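Local coordinates for protein toll (Drosophila melanogaster, PDB 4LXR), which binds the cleaved cytokine spaetzle C-106 through its leucine-rich-repeat ectodomain and signals in dorsal-ventral patterning of the embryo and in innate immunity, at the glycan on A:Asn676 and the interface of chains A and B. Coordinates in Å, arbitrary orientation; residue numbers count along the deposited sequence, not the author numbering. Chains: chain A, Protein toll; chain B, Protein spaetzle C-106.

Contact 1: the glycan on A:Asn676. Residues chain A 629, 652, 654, 676, 698. With NAG (2-acetamido-2-deoxy-beta-D-glucopyranose), chain C; NAG (2-acetamido-2-deoxy-beta-D-glucopyranose), chain D.
A:Asn676 carries an N-linked chitobiose core in the leucine-rich-repeat ectodomain, at an Asn-Leu-Thr sequon whose asparagine lies in a loop. Its CG is anti to the carbonyl carbon (chi1 -81°), and the amide ND2 is bonded to the anomeric C1 of NAG (chain C). The tight part of the contact is the O5 and C6 side of this first sugar, beside its link to the asparagine. There A:His698 comes in edge-on, its CG likewise anti to the carbonyl carbon (chi1 -66°), and gives a hydrogen bond from NE2 to the ring oxygen O5 of NAG (chain C) at 3.0 Å. The bond is fairly straight, 150° at the hydrogen, and stays close to the imidazole plane, while CE1 of A:His698 packs 3.8 Å from the exocyclic C6 of NAG (chain C). One imidazole face lies over CA of A:Asn676, so the histidine bridges glycan and attachment residue. On the acetamido flank CD2 of A:Leu654 still touches the oxygen O7 of NAG (chain C), at 3.3 Å. Packing thins only toward the methyl C8 of NAG (chain C), met by OG1 of A:Thr652 at 3.9 Å and CG2 of A:Thr629 at 4.2 Å. Beyond the first residue the protein lets go: none of the surface of NAG (chain D) is hidden by it. This outer sugar is steadied instead by its neighbour, the 3-hydroxyl O3 of NAG (chain C) donating to the ring oxygen O5 of NAG (chain D) at 3.2 Å.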
loop_
_atom_site.group_PDB
_atom_site.type_symbol
_atom_site.label_atom_id
_atom_site.label_comp_id
_atom_site.label_asym_id
_atom_site.label_seq_id
_atom_site.Cartn_x
_atom_site.Cartn_y
_atom_site.Cartn_z
ATOM N N THR A 629 -20.808 58.134 24.708
ATOM C CA THR A 629 -21.523 59.379 24.456
ATOM C C THR A 629 -20.935 60.076 23.234
ATOM O O THR A 629 -21.593 60.893 22.593
ATOM C CB THR A 629 -21.500 60.311 25.685
ATOM O OG1 THR A 629 -20.146 60.606 26.047
ATOM C CG2 THR A 629 -22.184 59.643 26.869
ATOM N N THR A 652 -24.920 55.376 23.708
ATOM C CA THR A 652 -25.721 56.585 23.945
ATOM C C THR A 652 -25.079 57.847 23.366
ATOM O O THR A 652 -24.866 58.832 24.084
ATOM C CB THR A 652 -26.060 56.818 25.440
ATOM O OG1 THR A 652 -24.854 56.932 26.206
ATOM C CG2 THR A 652 -26.921 55.688 25.984
ATOM N N LEU A 654 -24.332 61.262 21.943
ATOM C CA LEU A 654 -25.034 62.526 22.099
ATOM C C LEU A 654 -24.933 63.371 20.835
ATOM O O LEU A 654 -25.869 64.077 20.477
ATOM C CB LEU A 654 -24.489 63.294 23.299
ATOM C CG LEU A 654 -24.628 62.585 24.649
ATOM C CD1 LEU A 654 -23.990 63.418 25.741
ATOM C CD2 LEU A 654 -26.098 62.276 24.970
ATOM N N ASN A 676 -28.402 58.310 21.208
ATOM C CA ASN A 676 -29.108 59.463 21.761
ATOM C C ASN A 676 -29.027 60.716 20.880
ATOM O O ASN A 676 -28.993 61.831 21.399
ATOM C CB ASN A 676 -28.544 59.815 23.150
ATOM C CG ASN A 676 -29.097 58.933 24.265
ATOM O OD1 ASN A 676 -29.245 57.722 24.108
ATOM N ND2 ASN A 676 -29.399 59.549 25.401
ATOM N N HIS A 698 -32.903 60.043 18.810
ATOM C CA HIS A 698 -33.837 61.031 19.374
ATOM C C HIS A 698 -34.166 62.144 18.377
ATOM O O HIS A 698 -34.349 63.296 18.772
ATOM C CB HIS A 698 -33.266 61.684 20.646
ATOM C CG HIS A 698 -33.092 60.742 21.799
ATOM N ND1 HIS A 698 -33.375 59.396 21.720
ATOM C CD2 HIS A 698 -32.661 60.960 23.066
ATOM C CE1 HIS A 698 -33.124 58.823 22.884
ATOM N NE2 HIS A 698 -32.693 59.751 23.718
HETATM C C1 NAG C . -30.011 58.630 26.327
HETATM C C2 NAG C . -29.768 59.043 27.778
HETATM C C3 NAG C . -30.440 58.049 28.727
HETATM C C4 NAG C . -31.906 57.848 28.363
HETATM C C5 NAG C . -32.047 57.516 26.878
HETATM C C6 NAG C . -33.483 57.473 26.409
HETATM C C7 NAG C . -27.597 60.209 27.868
HETATM C C8 NAG C . -26.139 60.074 28.203
HETATM N N2 NAG C . -28.341 59.114 28.056
HETATM O O3 NAG C . -30.331 58.499 30.073
HETATM O O4 NAG C . -32.414 56.768 29.139
HETATM O O5 NAG C . -31.396 58.522 26.090
HETATM O O6 NAG C . -33.818 56.194 25.888
HETATM O O7 NAG C . -28.075 61.259 27.448
HETATM C C1 NAG D . -33.607 57.128 29.867
HETATM C C2 NAG D . -34.058 55.909 30.666
HETATM C C3 NAG D . -35.372 56.208 31.384
HETATM C C4 NAG D . -35.235 57.472 32.223
HETATM C C5 NAG D . -34.731 58.625 31.354
HETATM C C6 NAG D . -34.467 59.889 32.135
HETATM C C7 NAG D . -33.270 53.781 29.721
HETATM C C8 NAG D . -32.067 53.940 30.605
HETATM N N2 NAG D . -34.192 54.748 29.801
HETATM O O3 NAG D . -35.727 55.109 32.216
HETATM O O4 NAG D . -36.486 57.806 32.816
HETATM O O5 NAG D . -33.486 58.257 30.737
HETATM O O6 NAG D . -33.575 59.643 33.213
HETATM O O7 NAG D . -33.402 52.817 28.972
#

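Contact 2: the interface of chains A and B. Residues chain A 198, 200, 202, 222-224, 226, 247-248, 272; chain B 58, 60-64.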
loop_
_atom_site.group_PDB
_atom_site.type_symbol
_atom_site.label_atom_id
_atom_site.label_comp_id
_atom_site.label_asym_id
_atom_site.label_seq_id
_atom_site.Cartn_x
_atom_site.Cartn_y
_atom_site.Cartn_z
ATOM N N GLN A 198 16.933 -34.032 -8.543
ATOM C CA GLN A 198 16.407 -33.283 -7.399
ATOM C C GLN A 198 16.150 -34.185 -6.196
ATOM O O GLN A 198 15.397 -35.167 -6.276
ATOM C CB GLN A 198 15.125 -32.506 -7.780
ATOM C CG GLN A 198 14.613 -31.570 -6.682
ATOM C CD GLN A 198 15.648 -30.509 -6.282
ATOM O OE1 GLN A 198 16.288 -29.902 -7.146
ATOM N NE2 GLN A 198 15.855 -30.330 -4.971
ATOM N N ASN A 200 14.799 -33.825 -2.546
ATOM C CA ASN A 200 14.156 -33.064 -1.486
ATOM C C ASN A 200 13.970 -33.852 -0.197
ATOM O O ASN A 200 13.253 -34.851 -0.169
ATOM C CB ASN A 200 12.792 -32.503 -1.951
ATOM C CG ASN A 200 12.936 -31.189 -2.681
ATOM O OD1 ASN A 200 14.054 -30.746 -2.930
ATOM N ND2 ASN A 200 11.808 -30.559 -3.034
ATOM N N TRP A 202 13.577 -32.061 2.994
ATOM C CA TRP A 202 13.301 -31.035 4.018
ATOM C C TRP A 202 12.318 -31.556 5.055
ATOM O O TRP A 202 11.541 -32.489 4.779
ATOM C CB TRP A 202 12.778 -29.730 3.372
ATOM C CG TRP A 202 11.647 -29.967 2.411
ATOM C CD1 TRP A 202 11.753 -30.369 1.107
ATOM C CD2 TRP A 202 10.249 -29.846 2.677
ATOM N NE1 TRP A 202 10.501 -30.488 0.536
ATOM C CE2 TRP A 202 9.561 -30.175 1.487
ATOM C CE3 TRP A 202 9.508 -29.474 3.798
ATOM C CZ2 TRP A 202 8.171 -30.168 1.402
ATOM C CZ3 TRP A 202 8.122 -29.453 3.706
ATOM C CH2 TRP A 202 7.472 -29.791 2.520
ATOM N N GLY A 222 20.230 -30.751 -7.260
ATOM C CA GLY A 222 19.606 -30.051 -6.150
ATOM C C GLY A 222 19.453 -30.909 -4.910
ATOM O O GLY A 222 18.946 -32.040 -4.971
ATOM N N ILE A 223 19.906 -30.384 -3.779
ATOM C CA ILE A 223 19.636 -31.027 -2.501
ATOM C C ILE A 223 19.056 -30.036 -1.486
ATOM O O ILE A 223 19.605 -28.942 -1.254
ATOM C CB ILE A 223 20.862 -31.744 -1.907
ATOM C CG1 ILE A 223 20.476 -32.376 -0.568
ATOM C CG2 ILE A 223 22.060 -30.795 -1.722
ATOM C CD1 ILE A 223 21.601 -33.124 0.066
ATOM N N ASP A 224 17.937 -30.413 -0.889
ATOM C CA ASP A 224 17.260 -29.513 0.019
ATOM C C ASP A 224 17.044 -30.214 1.332
ATOM O O ASP A 224 16.267 -31.138 1.408
ATOM C CB ASP A 224 15.933 -29.050 -0.583
ATOM C CG ASP A 224 15.232 -27.996 0.268
ATOM O OD1 ASP A 224 15.479 -27.929 1.492
ATOM O OD2 ASP A 224 14.415 -27.238 -0.294
ATOM N N HIS A 226 16.498 -28.301 4.307
ATOM C CA HIS A 226 15.996 -27.318 5.254
ATOM C C HIS A 226 15.123 -27.945 6.337
ATOM O O HIS A 226 14.513 -28.986 6.116
ATOM C CB HIS A 226 15.355 -26.095 4.561
ATOM C CG HIS A 226 13.935 -26.278 4.091
ATOM N ND1 HIS A 226 13.615 -26.574 2.783
ATOM C CD2 HIS A 226 12.753 -26.080 4.725
ATOM C CE1 HIS A 226 12.299 -26.617 2.646
ATOM N NE2 HIS A 226 11.751 -26.316 3.810
ATOM N N ILE A 247 21.731 -25.737 -3.166
ATOM C CA ILE A 247 21.741 -26.306 -1.844
ATOM C C ILE A 247 20.895 -25.468 -0.902
ATOM O O ILE A 247 21.062 -24.243 -0.822
ATOM C CB ILE A 247 23.177 -26.420 -1.308
ATOM C CG1 ILE A 247 23.956 -27.470 -2.109
ATOM C CG2 ILE A 247 23.154 -26.795 0.145
ATOM C CD1 ILE A 247 25.454 -27.583 -1.729
ATOM N N ASN A 248 19.974 -26.123 -0.198
ATOM C CA ASN A 248 19.182 -25.431 0.805
ATOM C C ASN A 248 19.438 -25.961 2.214
ATOM O O ASN A 248 19.100 -27.100 2.523
ATOM C CB ASN A 248 17.685 -25.452 0.470
ATOM C CG ASN A 248 16.877 -24.475 1.341
ATOM O OD1 ASN A 248 17.426 -23.811 2.210
ATOM N ND2 ASN A 248 15.581 -24.378 1.085
ATOM N N ARG A 272 21.002 -21.285 -0.182
ATOM C CA ARG A 272 20.078 -20.678 0.772
ATOM C C ARG A 272 20.390 -21.134 2.191
ATOM O O ARG A 272 20.372 -22.338 2.489
ATOM C CB ARG A 272 18.638 -21.060 0.439
ATOM C CG ARG A 272 18.084 -20.437 -0.820
ATOM C CD ARG A 272 16.802 -21.155 -1.242
ATOM N NE ARG A 272 16.327 -20.688 -2.542
ATOM C CZ ARG A 272 15.107 -20.924 -3.011
ATOM N NH1 ARG A 272 14.244 -21.616 -2.273
ATOM N NH2 ARG A 272 14.758 -20.475 -4.212
ATOM N N ALA B 58 11.644 -16.964 -2.379
ATOM C CA ALA B 58 12.848 -17.682 -1.980
ATOM C C ALA B 58 12.670 -18.569 -0.741
ATOM O O ALA B 58 13.645 -19.125 -0.238
ATOM C CB ALA B 58 13.967 -16.684 -1.733
ATOM N N PHE B 60 10.429 -21.222 -0.303
ATOM C CA PHE B 60 9.739 -22.484 -0.559
ATOM C C PHE B 60 10.754 -23.562 -0.907
ATOM O O PHE B 60 11.891 -23.235 -1.205
ATOM C CB PHE B 60 8.672 -22.290 -1.648
ATOM C CG PHE B 60 7.551 -21.389 -1.202
ATOM C CD1 PHE B 60 6.628 -21.838 -0.259
ATOM C CD2 PHE B 60 7.466 -20.079 -1.659
ATOM C CE1 PHE B 60 5.613 -21.014 0.187
ATOM C CE2 PHE B 60 6.450 -19.230 -1.208
ATOM C CZ PHE B 60 5.524 -19.698 -0.290
ATOM N N PRO B 61 10.365 -24.846 -0.843
ATOM C CA PRO B 61 11.411 -25.857 -1.078
ATOM C C PRO B 61 11.920 -25.825 -2.507
ATOM O O PRO B 61 11.228 -25.298 -3.383
ATOM C CB PRO B 61 10.689 -27.192 -0.806
ATOM C CG PRO B 61 9.466 -26.814 0.029
ATOM C CD PRO B 61 9.071 -25.452 -0.479
ATOM N N GLN B 62 13.090 -26.403 -2.764
ATOM C CA GLN B 62 13.582 -26.479 -4.147
ATOM C C GLN B 62 12.598 -27.203 -5.084
ATOM O O GLN B 62 11.816 -28.052 -4.636
ATOM C CB GLN B 62 14.954 -27.164 -4.197
ATOM C CG GLN B 62 16.076 -26.309 -3.638
ATOM C CD GLN B 62 17.395 -27.052 -3.506
ATOM O OE1 GLN B 62 17.516 -28.226 -3.882
ATOM N NE2 GLN B 62 18.397 -26.368 -2.968
ATOM N N SER B 63 12.646 -26.832 -6.365
ATOM C CA SER B 63 11.825 -27.387 -7.448
ATOM C C SER B 63 10.430 -26.780 -7.538
ATOM O O SER B 63 9.712 -27.017 -8.505
ATOM C CB SER B 63 11.733 -28.912 -7.383
ATOM O OG SER B 63 10.768 -29.343 -6.436
ATOM N N TYR B 64 10.041 -26.013 -6.527
ATOM C CA TYR B 64 8.739 -25.339 -6.548
ATOM C C TYR B 64 8.890 -23.915 -7.093
ATOM O O TYR B 64 9.738 -23.158 -6.644
ATOM C CB TYR B 64 8.094 -25.329 -5.158
ATOM C CG TYR B 64 7.823 -26.720 -4.622
ATOM C CD1 TYR B 64 6.655 -27.386 -4.939
ATOM C CD2 TYR B 64 8.754 -27.372 -3.810
ATOM C CE1 TYR B 64 6.399 -28.685 -4.455
ATOM C CE2 TYR B 64 8.525 -28.662 -3.325
ATOM C CZ TYR B 64 7.347 -29.311 -3.649
ATOM O OH TYR B 64 7.109 -30.581 -3.170
HETATM O O HOH W 1 13.662 -22.179 0.682
#
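Toll grips spaetzle C-106 here with the short parallel strands of its leucine-rich repeats, 198-200, 222-224, 246-248 and 270-273, against which the loop around B:Gln62 is laid. B:Gln62, with CG anti to the carbonyl carbon (chi1 -72°) and the chain extended beyond it, reaches across strands 198-200 and 222-224 toward 246-248. CB of B:Gln62 lies 3.4 Å from NE2 of A:Gln198, CG passes the carboxylate oxygen OD2 of A:Asp224, and CD packs on CB of that aspartate. At the tip the amide divides: OE1 of B:Gln62 accepts, in plane on a lone pair, from NE2 of A:Gln198 at 2.9 Å (166° at the hydrogen), the two amide planes standing almost perpendicular, whereas NE2 makes a weak bond to the backbone O of A:Ile223. A:Gln198 NE2 also donates to OD1 of A:Asn200, fixing both donor amides together. The backbone of B:Gln62 is held as well. The backbone N of B:Gln62 donates to the anti lone pair of A:Asp224 OD2 at 2.9 Å, and the carbonyl O of B:Gln62 receives ND2 of A:Asn200 at 3.0 Å from above the carbonyl plane, along a nearly straight bond (174°). A:Asp224, CG anti to its backbone N, is positioned by A:His226, whose N and ND1 both bond to OD1; this would favour a charged carboxylate. Alongside, B:Pro61 sets CB over the five-membered ring of A:Trp202, 3.9 Å from its centroid, with the edge of A:His226 next to it. A:Arg272 extends to cover B:Ala58 O with a guanidinium face, and a water bridges its NH1 to the carbonyl O of B:Phe60, 2.8 Å from the water.

Contact 1 and contact 2 are centred about 100 Å apart on the same Toll chain and have no residue or secondary-structure element in common. Contact 2 draws on strands 198-200 through 270-273, in the N-terminal part of the ectodomain, whereas contact 1 sits among loops between strands 618-622 and 718-720, near its C-terminal end. The glycan of contact 1 lies far from contact 2 and is unlikely to take a direct part in it; it may serve the folding or shielding of the membrane-proximal region. One Toll molecule with a spaetzle C-106 homodimer is what crystal structures show for the liganded receptor, with contact 2 contributing to recognition.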